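Local structure of EtuB protein (Clostridium kluyveri DSM 555, 3IO0) at residues Glu71-Asp75 with Leu183-Asn187; Ala137-Pro141 with Leu172-Gly176; Ile148-Ala154 with Asn187-Ile193. The protein forms trimers of a chain with two tandem BMC domains and probably helps build the shell of a bacterial microcompartment associated with ethanol utilisation. All blocks are in the same frame, centred on the assembly; numbering follows the deposited sequence.

How the interactions relate
The three contacts lie close together, interaction 3 with its centre about 12 Å from those of interactions 1 and 2, which are themselves about 16 Å apart. Along the chain the segments come in the order 71-75, 137-141, 148-154, 172-176, 183-187 and 187-193, with Asn187 shared by interactions 1 and 3. Interaction 3 pairs two inner strands of the second BMC domain's sheet. Interaction 2 lays the end of helix 132-138 against strand 171-176, the edge strand beside 189-195. Interaction 1 leaves this domain to join its loop to one from the first BMC domain. Together they tie the second domain's sheet to a helix end and to the first domain, all bordering the third subunit.

Interaction 1 (Glu71-Asp75 with Leu183-Asn187); sequences ELPRD and LSYTN
Arg74 and Ser184 bring the two backbones to within 5.8 Å, CA to CA, where two irregular loops pass each other and Ser184 sits at the centre of an inverse gamma turn. The contact joins the tandem BMC domains of one chain: the loop after strand 66-71 belongs to the first, and the loop leading to strand 189-195 to the second. Ser184 points its hydroxyl at the carbonyl O of Leu72 as a hydrogen-bond donor, with OG set beside its own backbone N (chi1 -60°), although the modelled separation is too short to be trusted in detail. Arg74 buries more surface than any other residue of the contact. Its aliphatic part lies against the turn, with CB 3.5 Å and CG 3.4 Å from Ser184 O, and a bend at chi2 (50°) carries the guanidinium alongside Tyr185 and Thr186. There Thr186 CA lies over one face of the group and Ser184 O near its plane at the edge. The polar end of Arg74 is bound beyond the two loops: NH2 bonds to the carbonyl O of Arg74 of the third subunit, and NH1 weakly to Gly81 O. Tyr185 packs edge-to-face with Tyr185 of both neighbouring subunits, making this joint between domains also one between subunits. Beside it, the methyl CG2 of Thr186 rests 3.6 Å from Arg74 CD, the two side chains crossing at a slant.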
loop_
_atom_site.group_PDB
_atom_site.type_symbol
_atom_site.label_atom_id
_atom_site.label_comp_id
_atom_site.label_asym_id
_atom_site.label_seq_id
_atom_site.Cartn_x
_atom_site.Cartn_y
_atom_site.Cartn_z
ATOM N N GLU A 71 -0.144 0.880 14.803
ATOM C CA GLU A 71 -0.588 0.718 13.416
ATOM C C GLU A 71 0.580 0.652 12.429
ATOM O O GLU A 71 1.637 1.255 12.657
ATOM C CB GLU A 71 -1.537 1.842 13.030
ATOM C CG GLU A 71 -2.606 2.106 14.074
ATOM C CD GLU A 71 -3.631 3.142 13.651
ATOM O OE1 GLU A 71 -3.918 3.257 12.439
ATOM O OE2 GLU A 71 -4.158 3.841 14.540
ATOM N N LEU A 72 0.378 -0.081 11.331
ATOM C CA LEU A 72 1.420 -0.317 10.327
ATOM C C LEU A 72 1.002 0.086 8.910
ATOM O O LEU A 72 0.332 -0.697 8.250
ATOM C CB LEU A 72 1.729 -1.813 10.281
ATOM C CG LEU A 72 2.591 -2.610 11.271
ATOM C CD1 LEU A 72 2.799 -1.939 12.608
ATOM C CD2 LEU A 72 1.991 -4.002 11.477
ATOM N N PRO A 73 1.413 1.284 8.417
ATOM C CA PRO A 73 1.501 1.469 6.924
ATOM C C PRO A 73 2.634 0.493 6.667
ATOM O O PRO A 73 3.055 -0.062 7.664
ATOM C CB PRO A 73 1.969 2.912 6.774
ATOM C CG PRO A 73 2.501 3.339 8.158
ATOM C CD PRO A 73 1.854 2.471 9.184
ATOM N N ARG A 74 3.220 0.196 5.510
ATOM C CA ARG A 74 2.991 0.413 4.074
ATOM C C ARG A 74 3.692 1.613 3.585
ATOM O O ARG A 74 3.121 2.516 2.977
ATOM C CB ARG A 74 1.650 0.119 3.430
ATOM C CG ARG A 74 1.940 -0.468 1.980
ATOM C CD ARG A 74 2.998 -1.633 2.013
ATOM N NE ARG A 74 3.675 -1.982 0.750
ATOM C CZ ARG A 74 4.988 -1.834 0.517
ATOM N NH1 ARG A 74 5.790 -1.322 1.446
ATOM N NH2 ARG A 74 5.518 -2.177 -0.650
ATOM N N ASP A 75 4.986 1.557 3.868
ATOM C CA ASP A 75 5.886 2.635 3.635
ATOM C C ASP A 75 7.171 1.985 3.161
ATOM O O ASP A 75 7.130 1.104 2.281
ATOM C CB ASP A 75 6.090 3.386 4.937
ATOM C CG ASP A 75 6.484 4.812 4.707
ATOM O OD1 ASP A 75 7.101 5.106 3.654
ATOM O OD2 ASP A 75 6.175 5.647 5.573
ATOM N N LEU A 183 -0.948 -8.254 7.539
ATOM C CA LEU A 183 0.040 -7.285 7.065
ATOM C C LEU A 183 -0.606 -6.271 6.139
ATOM O O LEU A 183 -1.573 -6.584 5.453
ATOM C CB LEU A 183 1.182 -7.984 6.315
ATOM C CG LEU A 183 1.813 -9.276 6.842
ATOM C CD1 LEU A 183 2.898 -9.688 5.876
ATOM C CD2 LEU A 183 2.362 -9.144 8.259
ATOM N N SER A 184 -0.054 -5.070 6.098
ATOM C CA SER A 184 -0.606 -4.009 5.277
ATOM C C SER A 184 -0.213 -4.109 3.811
ATOM O O SER A 184 0.293 -3.138 3.240
ATOM C CB SER A 184 -0.170 -2.658 5.827
ATOM O OG SER A 184 -0.633 -2.501 7.150
ATOM N N TYR A 185 -0.458 -5.269 3.199
ATOM C CA TYR A 185 -0.121 -5.501 1.786
ATOM C C TYR A 185 1.363 -5.327 1.475
ATOM O O TYR A 185 1.732 -4.748 0.447
ATOM C CB TYR A 185 -0.899 -4.561 0.864
ATOM C CG TYR A 185 -2.390 -4.602 0.976
ATOM C CD1 TYR A 185 -3.056 -5.757 1.363
ATOM C CD2 TYR A 185 -3.146 -3.489 0.638
ATOM C CE1 TYR A 185 -4.433 -5.794 1.449
ATOM C CE2 TYR A 185 -4.529 -3.520 0.714
ATOM C CZ TYR A 185 -5.158 -4.672 1.127
ATOM O OH TYR A 185 -6.519 -4.695 1.199
ATOM N N THR A 186 2.212 -5.813 2.367
ATOM C CA THR A 186 3.649 -5.761 2.160
ATOM C C THR A 186 4.051 -7.003 1.376
ATOM O O THR A 186 3.302 -7.977 1.320
ATOM C CB THR A 186 4.393 -5.665 3.507
ATOM O OG1 THR A 186 4.000 -6.744 4.358
ATOM C CG2 THR A 186 4.041 -4.357 4.201
ATOM N N ASN A 187 5.208 -6.979 0.735
ATOM C CA ASN A 187 5.639 -8.179 0.033
ATOM C C ASN A 187 6.457 -9.078 0.962
ATOM O O ASN A 187 7.617 -9.380 0.690
ATOM C CB ASN A 187 6.398 -7.833 -1.245
ATOM C CG ASN A 187 6.374 -8.960 -2.259
ATOM O OD1 ASN A 187 6.361 -10.143 -1.902
ATOM N ND2 ASN A 187 6.378 -8.601 -3.535
#

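Interaction 2 (Ala137-Pro141 with Leu172-Gly176); sequences AFGAP and LITYG
A helix end is packed here onto a bulged edge strand of the second BMC domain: Phe138, near the end of helix 132-138, meets Thr174, and Pro141, just beyond, meets Ile173. Gly139 is where the chain leaves helical geometry, and its positive phi (68°) turns the backbone so that the residues after it run on past the strand. On the strand, Ile173 and Thr174 both face Thr192 of strand 189-195, a classic beta bulge, and both turn their CB toward the helix end. Ile173 uses its two branches separately. CG2 lies against the carbonyls of the turn, 3.6 Å from Phe138 O and 3.7 Å from Gly139 O, while CD1 meets the Pro141 ring at its CD, 3.7 Å away. The chi1 of Ile173 (-54°) produces this split by leaving CG2 opposite the backbone N and CG1 beside it. Thr174 crosses Phe138 at about a right angle, and Thr174 OG1 lies 3.6 Å from Phe138 CD1, oblique to the ring; Ala137 CB sits over one ring face, offset toward the rim. Phe138 also packs on Ile148 and Pro141 on Ser194, which tie the helix end to the two strands further in. Between the two segments the contact is mainly van der Waals, carried by methyl groups, a proline ring and the Phe138 side chain, so its fit depends on shape more than on polar bonding.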
loop_
_atom_site.group_PDB
_atom_site.type_symbol
_atom_site.label_atom_id
_atom_site.label_comp_id
_atom_site.label_asym_id
_atom_site.label_seq_id
_atom_site.Cartn_x
_atom_site.Cartn_y
_atom_site.Cartn_z
ATOM N N ALA A 137 0.061 -6.058 19.703
ATOM C CA ALA A 137 0.270 -6.183 18.264
ATOM C C ALA A 137 -0.006 -7.598 17.768
ATOM O O ALA A 137 -0.560 -7.784 16.694
ATOM C CB ALA A 137 1.691 -5.756 17.885
ATOM N N PHE A 138 0.370 -8.589 18.570
ATOM C CA PHE A 138 0.461 -9.959 18.099
ATOM C C PHE A 138 -0.184 -10.952 19.028
ATOM O O PHE A 138 -0.319 -12.123 18.673
ATOM C CB PHE A 138 1.920 -10.352 17.983
ATOM C CG PHE A 138 2.680 -9.575 16.973
ATOM C CD1 PHE A 138 2.287 -9.564 15.643
ATOM C CD2 PHE A 138 3.827 -8.890 17.340
ATOM C CE1 PHE A 138 3.010 -8.858 14.690
ATOM C CE2 PHE A 138 4.564 -8.178 16.400
ATOM C CZ PHE A 138 4.155 -8.161 15.066
ATOM N N GLY A 139 -0.552 -10.502 20.220
ATOM C CA GLY A 139 -1.053 -11.404 21.240
ATOM C C GLY A 139 0.049 -12.322 21.733
ATOM O O GLY A 139 -0.192 -13.491 22.037
ATOM N N ALA A 140 1.269 -11.788 21.789
ATOM C CA ALA A 140 2.432 -12.524 22.272
ATOM C C ALA A 140 2.162 -12.979 23.686
ATOM O O ALA A 140 1.648 -12.198 24.482
ATOM C CB ALA A 140 3.654 -11.646 22.243
ATOM N N PRO A 141 2.469 -14.256 23.991
ATOM C CA PRO A 141 2.381 -14.727 25.369
ATOM C C PRO A 141 3.222 -13.820 26.258
ATOM O O PRO A 141 4.442 -13.683 26.050
ATOM C CB PRO A 141 2.972 -16.138 25.299
ATOM C CG PRO A 141 2.764 -16.567 23.907
ATOM C CD PRO A 141 2.888 -15.332 23.073
ATOM N N LEU A 172 3.837 -21.081 17.371
ATOM C CA LEU A 172 3.557 -20.150 16.282
ATOM C C LEU A 172 2.484 -19.201 16.768
ATOM O O LEU A 172 1.358 -19.613 17.001
ATOM C CB LEU A 172 3.034 -20.887 15.055
ATOM C CG LEU A 172 3.191 -20.312 13.638
ATOM C CD1 LEU A 172 1.900 -20.533 12.847
ATOM C CD2 LEU A 172 3.577 -18.845 13.608
ATOM N N ILE A 173 2.827 -17.930 16.922
ATOM C CA ILE A 173 1.881 -16.972 17.482
ATOM C C ILE A 173 1.168 -16.194 16.386
ATOM O O ILE A 173 -0.040 -15.987 16.467
ATOM C CB ILE A 173 2.556 -16.050 18.530
ATOM C CG1 ILE A 173 3.255 -16.887 19.597
ATOM C CG2 ILE A 173 1.556 -15.104 19.189
ATOM C CD1 ILE A 173 2.342 -17.798 20.369
ATOM N N THR A 174 1.904 -15.802 15.353
ATOM C CA THR A 174 1.336 -15.022 14.252
ATOM C C THR A 174 1.818 -15.528 12.905
ATOM O O THR A 174 3.020 -15.691 12.703
ATOM C CB THR A 174 1.735 -13.528 14.378
ATOM O OG1 THR A 174 1.090 -12.952 15.524
ATOM C CG2 THR A 174 1.369 -12.747 13.121
ATOM N N TYR A 175 0.894 -15.776 11.983
ATOM C CA TYR A 175 1.267 -15.978 10.581
ATOM C C TYR A 175 0.697 -14.843 9.747
ATOM O O TYR A 175 -0.510 -14.629 9.734
ATOM C CB TYR A 175 0.800 -17.334 10.051
ATOM C CG TYR A 175 0.924 -17.467 8.552
ATOM C CD1 TYR A 175 2.093 -17.950 7.963
ATOM C CD2 TYR A 175 -0.123 -17.101 7.720
ATOM C CE1 TYR A 175 2.215 -18.072 6.577
ATOM C CE2 TYR A 175 -0.017 -17.211 6.343
ATOM C CZ TYR A 175 1.151 -17.704 5.771
ATOM O OH TYR A 175 1.230 -17.803 4.392
ATOM N N GLY A 176 1.559 -14.110 9.061
ATOM C CA GLY A 176 1.114 -12.966 8.285
ATOM C C GLY A 176 1.631 -13.063 6.873
ATOM O O GLY A 176 2.825 -13.275 6.659
#

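Interaction 3 (Ile148-Ala154 with Asn187-Ile193); sequences IMHAAPA and NEILITI
Met149 and Ile191 form the hydrogen-bonded pair at the heart of an antiparallel strand pairing, between two inner strands of the five-stranded sheet of the second BMC domain. The axes of 148-152 and 189-193 come within 4.6 Å and run at 170°. Met149 N donates to Ile191 O at 3.0 Å, and Ile191 N returns to Met149 O at 2.9 Å. One residue further along, His150 CA approaches Ile189 O.

On the face of Met149 and Ile191, the Met149 chain bends at chi3 and places its CE 3.6 Å from both Ile191 CG2 and Ile193 CD1, crossing the two isoleucines at a slant. On the face that carries Ile148, His150 and Leu190, Ile148 CG2 touches Leu190 CD1. Beside His150 lies Glu188 from the chain leading into the second strand; imidazole ring and carboxylate run side by side and point the same way, with their planes 46° apart. Those two polar groups find bonds elsewhere: Glu188 OE1 with Thr186 OG1, and His150 NE2 weakly with Glu123 OE1. At the far end a cis peptide before Pro153 turns the chain, and Ala154 N donates almost straight (175°) to Asn187 OD1 at 2.9 Å, from above the carbonyl plane of that amide. Asn187 ND2 meanwhile bonds to Asp75 of the third subunit.

Helix 154-167 lies over the Met149 face, with Val160 and Ala164 on Met149 and Ala161 on Ile191, while strand 120-127 pairs beyond 145-152 and strand 171-176 beyond 189-195.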
loop_
_atom_site.group_PDB
_atom_site.type_symbol
_atom_site.label_atom_id
_atom_site.label_comp_id
_atom_site.label_asym_id
_atom_site.label_seq_id
_atom_site.Cartn_x
_atom_site.Cartn_y
_atom_site.Cartn_z
ATOM N N ILE A 148 10.415 -12.303 16.089
ATOM C CA ILE A 148 9.741 -11.758 14.909
ATOM C C ILE A 148 10.570 -11.938 13.632
ATOM O O ILE A 148 11.750 -11.587 13.586
ATOM C CB ILE A 148 9.382 -10.277 15.089
ATOM C CG1 ILE A 148 8.500 -10.091 16.321
ATOM C CG2 ILE A 148 8.694 -9.723 13.832
ATOM C CD1 ILE A 148 8.418 -8.668 16.778
ATOM N N MET A 149 9.934 -12.476 12.596
ATOM C CA MET A 149 10.598 -12.835 11.355
ATOM C C MET A 149 9.836 -12.260 10.197
ATOM O O MET A 149 8.604 -12.340 10.170
ATOM C CB MET A 149 10.493 -14.334 11.151
ATOM C CG MET A 149 11.626 -15.144 11.650
ATOM S SD MET A 149 10.956 -16.776 11.953
ATOM C CE MET A 149 10.409 -16.536 13.634
ATOM N N HIS A 150 10.561 -11.730 9.217
ATOM C CA HIS A 150 9.997 -11.549 7.896
ATOM C C HIS A 150 11.084 -11.292 6.881
ATOM O O HIS A 150 12.198 -10.904 7.233
ATOM C CB HIS A 150 8.951 -10.437 7.874
ATOM C CG HIS A 150 9.489 -9.102 8.255
ATOM N ND1 HIS A 150 10.197 -8.309 7.378
ATOM C CD2 HIS A 150 9.431 -8.418 9.417
ATOM C CE1 HIS A 150 10.553 -7.192 7.985
ATOM N NE2 HIS A 150 10.105 -7.236 9.227
ATOM N N ALA A 151 10.758 -11.545 5.621
ATOM C CA ALA A 151 11.632 -11.199 4.514
ATOM C C ALA A 151 10.798 -10.857 3.275
ATOM O O ALA A 151 9.657 -11.331 3.122
ATOM C CB ALA A 151 12.594 -12.322 4.228
ATOM N N ALA A 152 11.368 -10.008 2.419
ATOM C CA ALA A 152 10.755 -9.622 1.162
ATOM C C ALA A 152 11.737 -9.968 0.067
ATOM O O ALA A 152 12.935 -9.790 0.251
ATOM C CB ALA A 152 10.462 -8.141 1.146
ATOM N N PRO A 153 11.244 -10.457 -1.080
ATOM C CA PRO A 153 9.846 -10.717 -1.379
ATOM C C PRO A 153 9.342 -11.876 -0.552
ATOM O O PRO A 153 10.144 -12.682 -0.055
ATOM C CB PRO A 153 9.869 -11.094 -2.860
ATOM C CG PRO A 153 11.219 -11.619 -3.087
ATOM C CD PRO A 153 12.111 -10.793 -2.220
ATOM N N ALA A 154 8.020 -11.957 -0.422
ATOM C CA ALA A 154 7.370 -12.880 0.510
ATOM C C ALA A 154 7.921 -14.311 0.473
ATOM O O ALA A 154 7.943 -14.992 1.496
ATOM C CB ALA A 154 5.868 -12.875 0.290
ATOM N N ASN A 187 5.208 -6.979 0.735
ATOM C CA ASN A 187 5.639 -8.179 0.033
ATOM C C ASN A 187 6.457 -9.078 0.962
ATOM O O ASN A 187 7.617 -9.380 0.690
ATOM C CB ASN A 187 6.398 -7.833 -1.245
ATOM C CG ASN A 187 6.374 -8.960 -2.259
ATOM O OD1 ASN A 187 6.361 -10.143 -1.902
ATOM N ND2 ASN A 187 6.378 -8.601 -3.535
ATOM N N GLU A 188 5.832 -9.506 2.056
ATOM C CA GLU A 188 6.515 -10.276 3.087
ATOM C C GLU A 188 5.701 -11.473 3.541
ATOM O O GLU A 188 4.469 -11.468 3.457
ATOM C CB GLU A 188 6.754 -9.409 4.321
ATOM C CG GLU A 188 7.559 -8.141 4.120
ATOM C CD GLU A 188 7.344 -7.160 5.259
ATOM O OE1 GLU A 188 6.199 -7.067 5.755
ATOM O OE2 GLU A 188 8.311 -6.479 5.665
ATOM N N ILE A 189 6.401 -12.496 4.030
ATOM C CA ILE A 189 5.807 -13.461 4.964
ATOM C C ILE A 189 6.369 -13.163 6.353
ATOM O O ILE A 189 7.583 -13.117 6.537
ATOM C CB ILE A 189 6.070 -14.936 4.565
ATOM C CG1 ILE A 189 5.253 -15.312 3.327
ATOM C CG2 ILE A 189 5.763 -15.881 5.721
ATOM C CD1 ILE A 189 3.774 -15.463 3.580
ATOM N N LEU A 190 5.477 -12.928 7.314
ATOM C CA LEU A 190 5.872 -12.669 8.698
ATOM C C LEU A 190 5.453 -13.800 9.625
ATOM O O LEU A 190 4.369 -14.363 9.485
ATOM C CB LEU A 190 5.294 -11.345 9.196
ATOM C CG LEU A 190 5.583 -10.936 10.645
ATOM C CD1 LEU A 190 6.053 -9.483 10.734
ATOM C CD2 LEU A 190 4.381 -11.183 11.527
ATOM N N ILE A 191 6.326 -14.122 10.569
ATOM C CA ILE A 191 6.059 -15.157 11.552
ATOM C C ILE A 191 6.404 -14.595 12.915
ATOM O O ILE A 191 7.322 -13.786 13.060
ATOM C CB ILE A 191 6.784 -16.501 11.176
ATOM C CG1 ILE A 191 5.846 -17.331 10.331
ATOM C CG2 ILE A 191 7.188 -17.365 12.359
ATOM C CD1 ILE A 191 4.432 -17.208 10.760
ATOM N N THR A 192 5.632 -15.000 13.906
ATOM C CA THR A 192 5.833 -14.543 15.256
ATOM C C THR A 192 5.875 -15.759 16.152
ATOM O O THR A 192 5.034 -16.655 16.042
ATOM C CB THR A 192 4.749 -13.547 15.625
ATOM O OG1 THR A 192 5.326 -12.242 15.624
ATOM C CG2 THR A 192 4.155 -13.827 16.969
ATOM N N ILE A 193 6.865 -15.790 17.032
ATOM C CA ILE A 193 7.221 -17.021 17.731
ATOM C C ILE A 193 7.436 -16.820 19.234
ATOM O O ILE A 193 7.973 -15.790 19.652
ATOM C CB ILE A 193 8.381 -17.713 16.956
ATOM C CG1 ILE A 193 7.820 -18.957 16.292
ATOM C CG2 ILE A 193 9.640 -17.992 17.791
ATOM C CD1 ILE A 193 8.525 -19.322 15.021
#